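Local atomic coordinates of phosphotriesterase, putative (Deinococcus radiodurans, PDB entry 4J35), a protein that probably hydrolyses lactones as a two-metal enzyme of the phosphotriesterase family and was used as a template for engineering organophosphate hydrolysis. Residues 49-54 with 82-88; 197-201 with 319-323; 34-40 with 268-272; 214-218 with 249-255; 124-129 with 165-171. The protein carries 7 engineered substitutions. All coordinates share one frame; numbering follows the deposited sequence.

Contact 1 (49-54 with 82-88); sequences CTETAR and VSEATGL
Ala53 and Thr86 meet at the middle of a packing of two neighbouring outer helices of the TIM barrel, 42-58 and 76-86, whose local axes pass 9.5 Å apart at -54°. The methyl of Ala53 fits among three side chains of segment 82-88: Ala53 CB lies 3.7 Å from Thr86 OG1, 3.8 Å from Leu88 CD2, and a little farther from Val82 CG1. One turn earlier, Thr50 meets the same threonine, its CB 3.8 Å from Thr86 CG2, while its own methyl, CG2, also rests against Ala85 CB. The hydroxyl of Thr50 turns away from this interface and is bonded within its own helix, to the carbonyl of Leu46. Inward, Cys49 CB touches Val82 CG2, and the cysteine side chain continues onto His268 of strand 266-269.

At the exposed end, Arg54, extended from CG to NE, reaches across to the end of helix 76-86. Its guanidinium lies over Thr86 CG2, which sits 4.0 Å from the plane beneath the centre of the group, and NH2 makes a weak bond to Ala85 O. What fixes Thr86 lies in its own segment. With chi1 at 63°, OG1 points back along the helix to Val82 O and CG2 is left to face segment 49-54. Thr86 OG1 also closes an ST turn just after the helix, accepting from Leu88 N at 3.1 Å with an N-H...O angle of 165°.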
# COMPACT_ATOMS: atom_id res chain seq x y z
N CYS A 49 -14.30 -6.86 -9.32
CA CYS A 49 -13.01 -7.18 -8.68
C CYS A 49 -12.42 -8.52 -9.16
O CYS A 49 -11.21 -8.62 -9.36
CB CYS A 49 -13.17 -7.18 -7.15
SG CYS A 49 -13.50 -5.57 -6.51
N THR A 50 -13.25 -9.54 -9.35
CA THR A 50 -12.79 -10.82 -9.90
C THR A 50 -12.37 -10.70 -11.38
O THR A 50 -11.44 -11.38 -11.83
CB THR A 50 -13.86 -11.94 -9.81
OG1 THR A 50 -15.02 -11.53 -10.52
CG2 THR A 50 -14.21 -12.26 -8.36
N GLU A 51 -13.07 -9.87 -12.13
CA GLU A 51 -12.69 -9.56 -13.50
C GLU A 51 -11.25 -8.97 -13.48
O GLU A 51 -10.37 -9.37 -14.26
CB GLU A 51 -13.74 -8.60 -14.09
CG GLU A 51 -13.67 -8.29 -15.58
CD GLU A 51 -14.22 -9.42 -16.48
OE1 GLU A 51 -14.59 -10.49 -15.94
OE2 GLU A 51 -14.26 -9.23 -17.72
N THR A 52 -11.01 -8.02 -12.58
CA THR A 52 -9.71 -7.34 -12.51
C THR A 52 -8.63 -8.32 -12.06
O THR A 52 -7.52 -8.35 -12.61
CB THR A 52 -9.77 -6.12 -11.57
OG1 THR A 52 -10.58 -5.11 -12.17
CG2 THR A 52 -8.36 -5.55 -11.30
N ALA A 53 -8.96 -9.14 -11.07
CA ALA A 53 -8.03 -10.16 -10.62
C ALA A 53 -7.65 -11.08 -11.78
O ALA A 53 -6.51 -11.51 -11.91
CB ALA A 53 -8.61 -10.98 -9.49
N ARG A 54 -8.62 -11.44 -12.60
CA ARG A 54 -8.29 -12.31 -13.72
C ARG A 54 -7.35 -11.65 -14.70
O ARG A 54 -6.48 -12.31 -15.26
CB ARG A 54 -9.56 -12.76 -14.44
CG ARG A 54 -10.30 -13.74 -13.64
CD ARG A 54 -11.61 -14.21 -14.30
NE ARG A 54 -12.40 -14.96 -13.33
CZ ARG A 54 -11.98 -16.05 -12.70
NH1 ARG A 54 -10.78 -16.55 -12.96
NH2 ARG A 54 -12.74 -16.66 -11.81
N VAL A 82 -12.80 -12.73 -3.24
CA VAL A 82 -12.17 -12.41 -4.52
C VAL A 82 -11.00 -13.37 -4.76
O VAL A 82 -10.83 -13.88 -5.87
CB VAL A 82 -11.67 -10.95 -4.54
CG1 VAL A 82 -10.91 -10.66 -5.82
CG2 VAL A 82 -12.85 -9.99 -4.39
N SER A 83 -10.19 -13.61 -3.73
CA SER A 83 -9.05 -14.53 -3.82
C SER A 83 -9.46 -15.96 -4.12
O SER A 83 -8.88 -16.62 -4.98
CB SER A 83 -8.24 -14.51 -2.51
OG SER A 83 -7.09 -15.35 -2.62
N GLU A 84 -10.46 -16.46 -3.39
CA GLU A 84 -10.94 -17.83 -3.57
C GLU A 84 -11.63 -18.02 -4.91
O GLU A 84 -11.67 -19.14 -5.45
CB GLU A 84 -11.89 -18.22 -2.43
CG GLU A 84 -11.22 -18.37 -1.06
CD GLU A 84 -12.21 -18.72 0.06
OE1 GLU A 84 -13.44 -18.67 -0.18
OE2 GLU A 84 -11.76 -19.06 1.18
N ALA A 85 -12.19 -16.96 -5.48
CA ALA A 85 -12.85 -17.07 -6.77
C ALA A 85 -11.85 -17.10 -7.94
O ALA A 85 -12.13 -17.68 -8.98
CB ALA A 85 -13.84 -15.93 -6.95
N THR A 86 -10.66 -16.51 -7.78
CA THR A 86 -9.76 -16.32 -8.90
C THR A 86 -8.40 -16.97 -8.77
O THR A 86 -7.72 -17.20 -9.77
CB THR A 86 -9.49 -14.83 -9.11
OG1 THR A 86 -8.82 -14.32 -7.95
CG2 THR A 86 -10.80 -14.09 -9.32
N GLY A 87 -7.99 -17.24 -7.54
CA GLY A 87 -6.66 -17.74 -7.27
C GLY A 87 -5.64 -16.65 -7.07
O GLY A 87 -4.48 -16.93 -6.79
N LEU A 88 -6.04 -15.39 -7.21
CA LEU A 88 -5.15 -14.28 -6.91
C LEU A 88 -4.91 -14.22 -5.39
O LEU A 88 -5.85 -14.25 -4.60
CB LEU A 88 -5.75 -12.95 -7.37
CG LEU A 88 -4.85 -11.72 -7.15
CD1 LEU A 88 -3.75 -11.72 -8.19
CD2 LEU A 88 -5.61 -10.46 -7.18

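Contact 2 (197-201 with 319-323); sequences PARIM and ARLFG
Arg199 and Arg320 each reach across to carbonyls of the other's segment, in a contact of polar rims around an apolar middle that joins the residues leading into strand 200-202 with the C-terminal turn of helix 307-322. In Arg199 the bends at chi2 and chi3 (-79° and -81°) turn the guanidinium back over the last helical turn. There Arg199 NH1 donates to Gly323 O of the terminal carboxylate at 2.7 Å and to Arg320 O at 3.0 Å, the latter close to the guanidinium plane. Leu321 O lies over one face of the group, too poorly angled to bond. The negative end of the helix dipole and the chain's terminal charge would both be expected to favour a cation here; NE is held separately by Gly170 O.

In the TIM barrel this strand belongs to the inner wall, and the last helix packs against its start. Arg320 NH1 bonds Ala198 O at 3.1 Å from above the carbonyl plane and also donates to water 1, which in turn lies 2.7 Å from both Pro197 O and Ile200 O, while NH2 is bound by Ser223.

Between the two arginines the contact turns apolar. Leu321 CD1 meets Met201 CB at 4.1 Å, and its CD2 lies against the backbone of Arg199. Deeper still, Met201 SD approaches the edge of the Phe322 ring in a Met-aromatic contact, 4.1 Å from CZ.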
# COMPACT_ATOMS: atom_id res chain seq x y z
N PRO A 197 14.72 -2.81 8.85
CA PRO A 197 14.54 -2.06 7.60
C PRO A 197 14.27 -2.94 6.37
O PRO A 197 13.74 -2.45 5.38
CB PRO A 197 15.86 -1.31 7.43
CG PRO A 197 16.86 -2.08 8.31
CD PRO A 197 16.07 -2.66 9.42
N ALA A 198 14.60 -4.22 6.46
CA ALA A 198 14.38 -5.13 5.32
C ALA A 198 12.91 -5.54 5.23
O ALA A 198 12.52 -6.30 4.33
CB ALA A 198 15.27 -6.36 5.45
N ARG A 199 12.08 -5.03 6.15
CA ARG A 199 10.65 -5.31 6.14
C ARG A 199 9.84 -4.01 6.18
O ARG A 199 8.74 -4.01 6.64
CB ARG A 199 10.25 -6.19 7.33
CG ARG A 199 11.07 -7.47 7.47
CD ARG A 199 10.59 -8.56 6.50
NE ARG A 199 9.41 -9.25 7.02
CZ ARG A 199 8.79 -10.24 6.37
NH1 ARG A 199 9.26 -10.65 5.20
NH2 ARG A 199 7.76 -10.83 6.93
N ILE A 200 10.41 -2.93 5.68
CA ILE A 200 9.72 -1.65 5.69
C ILE A 200 9.67 -1.12 4.25
O ILE A 200 10.70 -1.11 3.55
CB ILE A 200 10.47 -0.63 6.56
CG1 ILE A 200 10.30 -1.01 8.04
CG2 ILE A 200 9.97 0.77 6.28
CD1 ILE A 200 11.17 -0.20 8.98
N MET A 201 8.49 -0.73 3.79
CA MET A 201 8.35 -0.15 2.47
C MET A 201 7.78 1.25 2.66
O MET A 201 6.61 1.41 3.09
CB MET A 201 7.39 -0.98 1.57
CG MET A 201 7.47 -0.55 0.16
SD MET A 201 6.38 -1.57 -0.92
CE MET A 201 4.82 -0.80 -0.52
N ALA A 319 9.22 -10.84 -2.40
CA ALA A 319 9.41 -12.13 -1.73
C ALA A 319 10.12 -11.88 -0.40
O ALA A 319 9.78 -12.44 0.65
CB ALA A 319 10.24 -13.06 -2.59
N ARG A 320 11.08 -10.99 -0.46
CA ARG A 320 11.93 -10.67 0.69
C ARG A 320 11.14 -9.81 1.72
O ARG A 320 11.11 -10.07 2.92
CB ARG A 320 13.18 -9.94 0.17
CG ARG A 320 14.17 -9.45 1.23
CD ARG A 320 13.93 -7.97 1.55
NE ARG A 320 14.00 -7.09 0.38
CZ ARG A 320 13.78 -5.77 0.43
NH1 ARG A 320 13.49 -5.22 1.60
NH2 ARG A 320 13.83 -5.02 -0.67
N LEU A 321 10.48 -8.78 1.23
CA LEU A 321 9.68 -7.88 2.06
C LEU A 321 8.42 -8.49 2.67
O LEU A 321 8.13 -8.26 3.82
CB LEU A 321 9.33 -6.64 1.25
CG LEU A 321 9.59 -5.33 1.99
CD1 LEU A 321 9.78 -4.20 0.99
CD2 LEU A 321 8.43 -5.06 2.95
N PHE A 322 7.64 -9.25 1.91
CA PHE A 322 6.35 -9.72 2.41
C PHE A 322 6.32 -11.21 2.77
O PHE A 322 5.38 -11.67 3.43
CB PHE A 322 5.24 -9.39 1.38
CG PHE A 322 5.18 -7.91 1.04
CD1 PHE A 322 4.59 -7.01 1.92
CD2 PHE A 322 5.73 -7.43 -0.13
CE1 PHE A 322 4.56 -5.66 1.63
CE2 PHE A 322 5.70 -6.08 -0.45
CZ PHE A 322 5.10 -5.19 0.44
N GLY A 323 7.32 -11.95 2.30
CA GLY A 323 7.29 -13.39 2.44
C GLY A 323 7.97 -13.90 3.70
O GLY A 323 8.34 -13.15 4.60
OXT GLY A 323 8.13 -15.11 3.83
O HOH W 1 12.61 -2.96 2.97
O HOH W 2 14.93 -2.95 2.61
O HOH W 3 5.42 -12.18 6.09

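Contact 3 (34-40 with 268-272); sequences DVTLGPF and HWLGR
Arg272 grips Asp34 side-on with two nitrogens, joining the loop before helix 42-58 to the chain leaving strand 266-269 of the TIM barrel. The bond from Arg272 NE to Asp34 OD2, 2.9 Å and nearly straight at 176°, uses the syn lone pair; Arg272 NH2 reaches Asp34 OD1 at 3.0 Å but from out of the carboxylate plane. Leu37 runs alongside the arginine.

Packing is tight where the backbones meet, Gly38 CA lying 3.7 Å from Arg272 N, and again where Phe40 CD1 touches the buried Leu270 CD2 at 3.6 Å and the phenylalanine meets the His268 ring obliquely. Between these two places water 4 spans from Gly271 N to Gly38 O. The solvent side is that of Leu37 and Arg272, both exposed.

Two N-H groups directed at two carboxylate oxygens fix the rotation of both charged groups, and Leu37 CD1, 3.5 Å from Arg272 NH1, covers one guanidinium face.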
# COMPACT_ATOMS: atom_id res chain seq x y z
N ASP A 34 -23.13 7.67 4.00
CA ASP A 34 -23.89 7.83 2.76
C ASP A 34 -24.53 6.51 2.33
O ASP A 34 -24.78 6.29 1.15
CB ASP A 34 -22.96 8.35 1.64
CG ASP A 34 -23.76 9.00 0.48
OD1 ASP A 34 -24.88 9.50 0.73
OD2 ASP A 34 -23.28 8.99 -0.67
N VAL A 35 -24.81 5.63 3.29
CA VAL A 35 -25.33 4.28 2.97
C VAL A 35 -26.71 4.25 2.30
O VAL A 35 -27.02 3.35 1.51
CB VAL A 35 -25.37 3.37 4.24
CG1 VAL A 35 -26.31 3.97 5.29
CG2 VAL A 35 -25.78 1.97 3.88
N THR A 36 -27.55 5.23 2.59
CA THR A 36 -28.90 5.18 2.00
C THR A 36 -28.86 5.26 0.48
O THR A 36 -29.54 4.50 -0.24
CB THR A 36 -29.80 6.29 2.58
OG1 THR A 36 -29.92 6.09 4.00
CG2 THR A 36 -31.18 6.26 1.93
N LEU A 37 -28.06 6.18 -0.04
CA LEU A 37 -28.02 6.36 -1.50
C LEU A 37 -26.80 5.69 -2.13
O LEU A 37 -26.76 5.48 -3.34
CB LEU A 37 -28.05 7.84 -1.86
CG LEU A 37 -29.35 8.56 -1.53
CD1 LEU A 37 -29.30 9.99 -2.05
CD2 LEU A 37 -30.58 7.81 -2.10
N GLY A 38 -25.82 5.33 -1.31
CA GLY A 38 -24.61 4.69 -1.83
C GLY A 38 -24.22 3.42 -1.07
O GLY A 38 -23.11 3.32 -0.53
N PRO A 39 -25.14 2.45 -1.02
CA PRO A 39 -24.91 1.17 -0.34
C PRO A 39 -23.92 0.30 -1.09
O PRO A 39 -23.67 0.49 -2.29
CB PRO A 39 -26.30 0.52 -0.39
CG PRO A 39 -26.86 1.00 -1.66
CD PRO A 39 -26.43 2.45 -1.73
N PHE A 40 -23.37 -0.69 -0.40
CA PHE A 40 -22.44 -1.61 -1.05
C PHE A 40 -23.22 -2.56 -1.95
O PHE A 40 -24.13 -3.24 -1.49
CB PHE A 40 -21.69 -2.40 0.00
CG PHE A 40 -20.60 -3.27 -0.55
CD1 PHE A 40 -19.72 -2.79 -1.49
CD2 PHE A 40 -20.46 -4.58 -0.11
CE1 PHE A 40 -18.70 -3.58 -1.98
CE2 PHE A 40 -19.44 -5.39 -0.61
CZ PHE A 40 -18.56 -4.88 -1.54
N HIS A 268 -12.87 -0.87 -6.86
CA HIS A 268 -14.30 -0.62 -6.68
C HIS A 268 -14.48 0.41 -5.59
O HIS A 268 -14.02 0.24 -4.49
CB HIS A 268 -15.02 -1.89 -6.28
CG HIS A 268 -16.48 -1.69 -5.98
ND1 HIS A 268 -17.44 -1.76 -6.96
CD2 HIS A 268 -17.12 -1.43 -4.82
CE1 HIS A 268 -18.63 -1.56 -6.41
NE2 HIS A 268 -18.47 -1.36 -5.12
N TRP A 269 -15.16 1.49 -5.91
CA TRP A 269 -15.27 2.58 -4.96
C TRP A 269 -16.51 2.43 -4.05
O TRP A 269 -17.60 2.07 -4.51
CB TRP A 269 -15.25 3.86 -5.79
CG TRP A 269 -15.83 5.08 -5.23
CD1 TRP A 269 -17.15 5.50 -5.30
CD2 TRP A 269 -15.11 6.14 -4.59
NE1 TRP A 269 -17.29 6.73 -4.71
CE2 TRP A 269 -16.06 7.15 -4.27
CE3 TRP A 269 -13.76 6.32 -4.25
CZ2 TRP A 269 -15.70 8.32 -3.61
CZ3 TRP A 269 -13.40 7.48 -3.60
CH2 TRP A 269 -14.37 8.48 -3.28
N LEU A 270 -16.33 2.69 -2.76
CA LEU A 270 -17.45 2.64 -1.80
C LEU A 270 -18.15 3.99 -1.69
O LEU A 270 -17.54 5.05 -1.80
CB LEU A 270 -16.97 2.15 -0.42
CG LEU A 270 -16.22 0.81 -0.49
CD1 LEU A 270 -15.59 0.47 0.87
CD2 LEU A 270 -17.14 -0.32 -0.96
N GLY A 271 -19.46 3.94 -1.46
CA GLY A 271 -20.27 5.14 -1.45
C GLY A 271 -21.01 5.25 -2.76
O GLY A 271 -21.05 4.29 -3.53
N ARG A 272 -21.61 6.41 -3.01
CA ARG A 272 -22.25 6.65 -4.28
C ARG A 272 -21.17 6.78 -5.34
O ARG A 272 -20.12 7.34 -5.07
CB ARG A 272 -23.05 7.95 -4.25
CG ARG A 272 -24.51 7.79 -3.95
CD ARG A 272 -25.20 9.15 -3.99
NE ARG A 272 -25.06 9.89 -2.73
CZ ARG A 272 -25.73 11.02 -2.48
NH1 ARG A 272 -26.50 11.56 -3.44
NH2 ARG A 272 -25.59 11.63 -1.31
O HOH W 4 -20.85 1.54 -1.05

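Contact 4 (214-218 with 249-255); sequences HRETL and TLLGEGY
With chi1 near -78°, Leu218 sends CD1 straight over the Tyr255 ring, 3.7 Å from its centroid and only 8° off the normal. This is a CH-pi contact made above the centre of the face; on the opposite face, toward the rim, lies the carbonyl O of Glu253. In Arg215, chi1 (-76°) lays CB and CG beside the tyrosine hydroxyl, and a bend at chi3 turns the guanidinium toward Glu253. Tyr255 OH lies 3.8 Å from Arg215 CG, and water 5 sits between that OH and Arg215 O.

The segments come from two consecutive outer helices of the TIM barrel, 211-218 and 240-251, with strand 223-226 between them in the chain. Leu250 wedges into the seam: its CD1 rests on His214 CB at 3.8 Å, and Leu250 CD2 touches Arg215 CG at 4.0 Å. Behind these residues Phe226 and Ile224 of the strand back the histidine, whose NE2 and ND1 are occupied by the carbonyls of Met205 and Asp210.

A type I turn from Leu251 to Gly254 carries Glu253 and is followed directly by Tyr255. On the outer side of the seam the charges of Arg215 and Glu253 pair as a salt bridge, but the modelled separation of Arg215 NH1 and Glu253 OE2, 2.4 Å, is implausibly short, which makes its detailed geometry doubtful.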
# COMPACT_ATOMS: atom_id res chain seq x y z
N HIS A 214 14.83 10.65 -2.32
CA HIS A 214 14.84 9.18 -2.33
C HIS A 214 16.13 8.60 -1.75
O HIS A 214 16.11 7.63 -1.00
CB HIS A 214 14.65 8.67 -3.75
CG HIS A 214 13.43 9.20 -4.41
ND1 HIS A 214 13.36 10.49 -4.90
CD2 HIS A 214 12.21 8.66 -4.62
CE1 HIS A 214 12.15 10.71 -5.38
NE2 HIS A 214 11.43 9.62 -5.22
N ARG A 215 17.26 9.15 -2.15
CA ARG A 215 18.54 8.61 -1.70
C ARG A 215 18.65 8.73 -0.18
O ARG A 215 19.10 7.83 0.53
CB ARG A 215 19.67 9.35 -2.38
CG ARG A 215 19.84 8.91 -3.83
CD ARG A 215 21.08 9.46 -4.44
NE ARG A 215 20.89 10.82 -4.88
CZ ARG A 215 20.86 11.22 -6.14
NH1 ARG A 215 21.00 10.36 -7.15
NH2 ARG A 215 20.65 12.51 -6.39
N GLU A 216 18.18 9.85 0.33
CA GLU A 216 18.18 10.01 1.77
C GLU A 216 17.33 8.98 2.52
O GLU A 216 17.72 8.48 3.56
CB GLU A 216 17.69 11.40 2.15
CG GLU A 216 17.83 11.65 3.61
CD GLU A 216 17.40 13.03 4.01
OE1 GLU A 216 17.09 13.83 3.10
OE2 GLU A 216 17.38 13.31 5.23
N THR A 217 16.15 8.65 1.99
CA THR A 217 15.35 7.62 2.59
C THR A 217 16.03 6.26 2.55
O THR A 217 15.99 5.51 3.55
CB THR A 217 13.94 7.53 1.82
OG1 THR A 217 13.36 8.83 1.76
CG2 THR A 217 12.99 6.64 2.56
N LEU A 218 16.66 5.96 1.40
CA LEU A 218 17.22 4.64 1.10
C LEU A 218 18.41 4.37 2.03
O LEU A 218 18.76 3.24 2.33
CB LEU A 218 17.70 4.54 -0.33
CG LEU A 218 16.47 4.35 -1.26
CD1 LEU A 218 16.84 4.67 -2.67
CD2 LEU A 218 16.00 2.91 -1.12
N THR A 249 17.35 6.78 -12.85
CA THR A 249 18.48 7.31 -12.10
C THR A 249 18.86 6.41 -10.94
O THR A 249 20.05 6.13 -10.70
CB THR A 249 18.14 8.68 -11.54
OG1 THR A 249 17.89 9.58 -12.62
CG2 THR A 249 19.26 9.23 -10.66
N LEU A 250 17.85 5.98 -10.18
CA LEU A 250 18.09 5.23 -8.95
C LEU A 250 18.52 3.81 -9.30
O LEU A 250 19.40 3.24 -8.68
CB LEU A 250 16.86 5.21 -8.05
CG LEU A 250 16.44 6.54 -7.43
CD1 LEU A 250 15.15 6.40 -6.70
CD2 LEU A 250 17.53 6.96 -6.38
N LEU A 251 17.92 3.25 -10.34
CA LEU A 251 18.33 1.94 -10.82
C LEU A 251 19.80 1.93 -11.24
O LEU A 251 20.51 0.93 -11.04
CB LEU A 251 17.43 1.55 -12.03
CG LEU A 251 16.01 1.14 -11.63
CD1 LEU A 251 15.03 1.09 -12.90
CD2 LEU A 251 16.05 -0.22 -10.97
N GLY A 252 20.23 3.06 -11.81
CA GLY A 252 21.55 3.23 -12.35
C GLY A 252 22.56 3.40 -11.22
O GLY A 252 23.76 3.37 -11.47
N GLU A 253 22.07 3.57 -10.01
CA GLU A 253 22.90 3.73 -8.82
C GLU A 253 22.83 2.47 -7.97
O GLU A 253 23.23 2.47 -6.82
CB GLU A 253 22.48 4.97 -8.04
CG GLU A 253 22.66 6.31 -8.78
CD GLU A 253 21.97 7.46 -8.07
OE1 GLU A 253 21.19 7.19 -7.13
OE2 GLU A 253 22.18 8.65 -8.44
N GLY A 254 22.32 1.38 -8.56
CA GLY A 254 22.34 0.05 -7.97
C GLY A 254 21.29 -0.23 -6.91
O GLY A 254 21.45 -1.10 -6.05
N TYR A 255 20.17 0.49 -6.99
CA TYR A 255 19.17 0.43 -5.94
C TYR A 255 18.02 -0.55 -6.24
O TYR A 255 17.00 -0.52 -5.55
CB TYR A 255 18.56 1.81 -5.77
CG TYR A 255 19.36 2.79 -4.92
CD1 TYR A 255 19.73 2.50 -3.63
CD2 TYR A 255 19.69 4.04 -5.43
CE1 TYR A 255 20.42 3.44 -2.86
CE2 TYR A 255 20.35 4.96 -4.70
CZ TYR A 255 20.74 4.67 -3.42
OH TYR A 255 21.40 5.65 -2.72
O HOH W 5 21.34 5.81 -0.23

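Contact 5 (124-129 with 165-171); sequences MRTEVT and VQRETGV
Val165 CG2 is the bump that fills the first hollow here, lying 3.8 Å from Met124 CB and 3.9 Å from Arg125 N, in the groove between those two residues. The helices that pack, 116-129 and 153-169, lie on the outer layer of the TIM barrel and run in roughly the same direction, their local axes 10.7 Å apart at -36°. Most of the contact is made by valines and threonines, and no hydrogen bond crosses it.

Val128 is the projection from the other helix. It enters a hollow bordered by Val165, Thr169 and Val171: Val128 CG2 meets Val171 CG2 at 4.0 Å, while Val128 CG1 points at Thr169 OG1, the two side chains tip to tip at 4.1 Å. Ile142 of a neighbouring loop touches Met124, Val165 and Val171 and so closes the inner side. Toward the surface the interface thins to the methyl pair of Thr129 CG2 and Thr169 CG2, 3.9 Å apart with the side chains crossing at about a right angle, and a loose approach of Arg125 and Glu168. The charged atoms of that pair do not touch; the arginine pairs instead with Glu122, and the glutamate with Tyr121.

Both threonines present their methyls because the hydroxyls are turned back into their own helices, Thr129 to Arg125 O and Thr169, at chi1 67°, to Val165 O. Thr169 OG1 also closes an ST turn, accepting from Val171 N at 3.1 Å.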
# COMPACT_ATOMS: atom_id res chain seq x y z
N MET A 124 -3.21 -4.06 16.52
CA MET A 124 -2.35 -4.51 15.44
C MET A 124 -1.90 -5.94 15.71
O MET A 124 -1.94 -6.78 14.81
CB MET A 124 -1.14 -3.60 15.30
CG MET A 124 -1.47 -2.25 14.69
SD MET A 124 -0.01 -1.17 14.73
CE MET A 124 -0.67 0.24 13.83
N ARG A 125 -1.48 -6.21 16.94
CA ARG A 125 -0.90 -7.51 17.25
C ARG A 125 -1.94 -8.59 17.03
O ARG A 125 -1.65 -9.62 16.44
CB ARG A 125 -0.40 -7.57 18.70
CG ARG A 125 0.29 -8.92 19.01
CD ARG A 125 0.58 -9.11 20.48
NE ARG A 125 -0.61 -8.91 21.33
CZ ARG A 125 -1.60 -9.79 21.45
NH1 ARG A 125 -1.58 -10.94 20.77
NH2 ARG A 125 -2.64 -9.52 22.25
N THR A 126 -3.17 -8.32 17.48
CA THR A 126 -4.25 -9.29 17.40
C THR A 126 -4.62 -9.56 15.94
O THR A 126 -4.87 -10.70 15.53
CB THR A 126 -5.51 -8.80 18.14
OG1 THR A 126 -5.22 -8.66 19.54
CG2 THR A 126 -6.69 -9.77 17.94
N GLU A 127 -4.65 -8.50 15.14
CA GLU A 127 -5.07 -8.68 13.75
C GLU A 127 -3.98 -9.39 12.92
O GLU A 127 -4.29 -10.10 11.96
CB GLU A 127 -5.54 -7.35 13.14
CG GLU A 127 -6.81 -6.82 13.80
CD GLU A 127 -7.41 -5.59 13.10
OE1 GLU A 127 -6.65 -4.82 12.47
OE2 GLU A 127 -8.65 -5.43 13.18
N VAL A 128 -2.72 -9.22 13.29
CA VAL A 128 -1.60 -9.89 12.62
C VAL A 128 -1.46 -11.36 13.06
O VAL A 128 -1.12 -12.24 12.25
CB VAL A 128 -0.24 -9.16 12.96
CG1 VAL A 128 0.97 -10.06 12.71
CG2 VAL A 128 -0.12 -7.86 12.18
N THR A 129 -1.66 -11.62 14.36
CA THR A 129 -1.37 -12.94 14.91
C THR A 129 -2.61 -13.84 14.99
O THR A 129 -2.48 -15.05 14.82
CB THR A 129 -0.67 -12.88 16.30
OG1 THR A 129 -1.59 -12.42 17.29
CG2 THR A 129 0.54 -11.97 16.26
N VAL A 165 5.06 -4.24 17.23
CA VAL A 165 4.55 -5.45 16.61
C VAL A 165 5.56 -6.01 15.62
O VAL A 165 5.70 -7.23 15.50
CB VAL A 165 3.17 -5.19 15.86
CG1 VAL A 165 2.71 -6.50 15.25
CG2 VAL A 165 2.15 -4.66 16.82
N GLN A 166 6.28 -5.14 14.92
CA GLN A 166 7.28 -5.57 13.92
C GLN A 166 8.42 -6.34 14.64
O GLN A 166 8.90 -7.37 14.14
CB GLN A 166 7.84 -4.34 13.18
CG GLN A 166 8.38 -4.61 11.76
CD GLN A 166 9.52 -5.57 11.73
OE1 GLN A 166 10.51 -5.41 12.47
NE2 GLN A 166 9.37 -6.62 10.92
N ARG A 167 8.83 -5.85 15.78
CA ARG A 167 9.90 -6.51 16.51
C ARG A 167 9.48 -7.90 16.97
O ARG A 167 10.27 -8.84 16.92
CB ARG A 167 10.36 -5.63 17.68
CG ARG A 167 11.18 -4.44 17.20
CD ARG A 167 11.56 -3.49 18.31
NE ARG A 167 12.22 -4.17 19.43
CZ ARG A 167 13.44 -4.73 19.38
NH1 ARG A 167 14.15 -4.71 18.26
NH2 ARG A 167 13.94 -5.32 20.46
N GLU A 168 8.23 -8.04 17.40
CA GLU A 168 7.73 -9.29 17.96
C GLU A 168 7.28 -10.34 16.95
O GLU A 168 7.26 -11.52 17.27
CB GLU A 168 6.55 -8.99 18.86
CG GLU A 168 6.95 -8.19 20.08
CD GLU A 168 5.75 -7.76 20.89
OE1 GLU A 168 5.96 -6.97 21.83
OE2 GLU A 168 4.62 -8.21 20.59
N THR A 169 6.90 -9.92 15.75
CA THR A 169 6.30 -10.86 14.81
C THR A 169 7.02 -10.92 13.48
O THR A 169 6.84 -11.87 12.73
CB THR A 169 4.84 -10.48 14.50
OG1 THR A 169 4.85 -9.25 13.77
CG2 THR A 169 4.03 -10.29 15.79
N GLY A 170 7.81 -9.91 13.16
CA GLY A 170 8.46 -9.84 11.86
C GLY A 170 7.53 -9.37 10.74
O GLY A 170 7.90 -9.44 9.58
N VAL A 171 6.34 -8.89 11.09
CA VAL A 171 5.35 -8.49 10.04
C VAL A 171 5.96 -7.34 9.23
O VAL A 171 6.69 -6.52 9.78
CB VAL A 171 3.97 -8.13 10.66
CG1 VAL A 171 4.07 -6.90 11.57
CG2 VAL A 171 2.91 -7.88 9.58

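All five contacts belong to one TIM barrel. Contacts 1, 4 and 5 join pairs of outer helices, contact 3 ties a loop to the chain leaving a strand, and contact 2 lies nearest the middle of the chain, about 13 Å from its centre. Contacts 1 and 3 touch through Cys49 SG and His268 CB, 4.0 Å apart. Contacts 2 and 5 touch where Arg199 NE lies 3.0 Å from Gly170 O, a probable hydrogen bond. Contacts 3 and 4 stand on opposite sides, with centres about 41 Å apart. Contact 2 comes closest to the metals: the Met201 side chain is about 5 Å from that of the ligand His21 and about 9 Å from a cobalt ion.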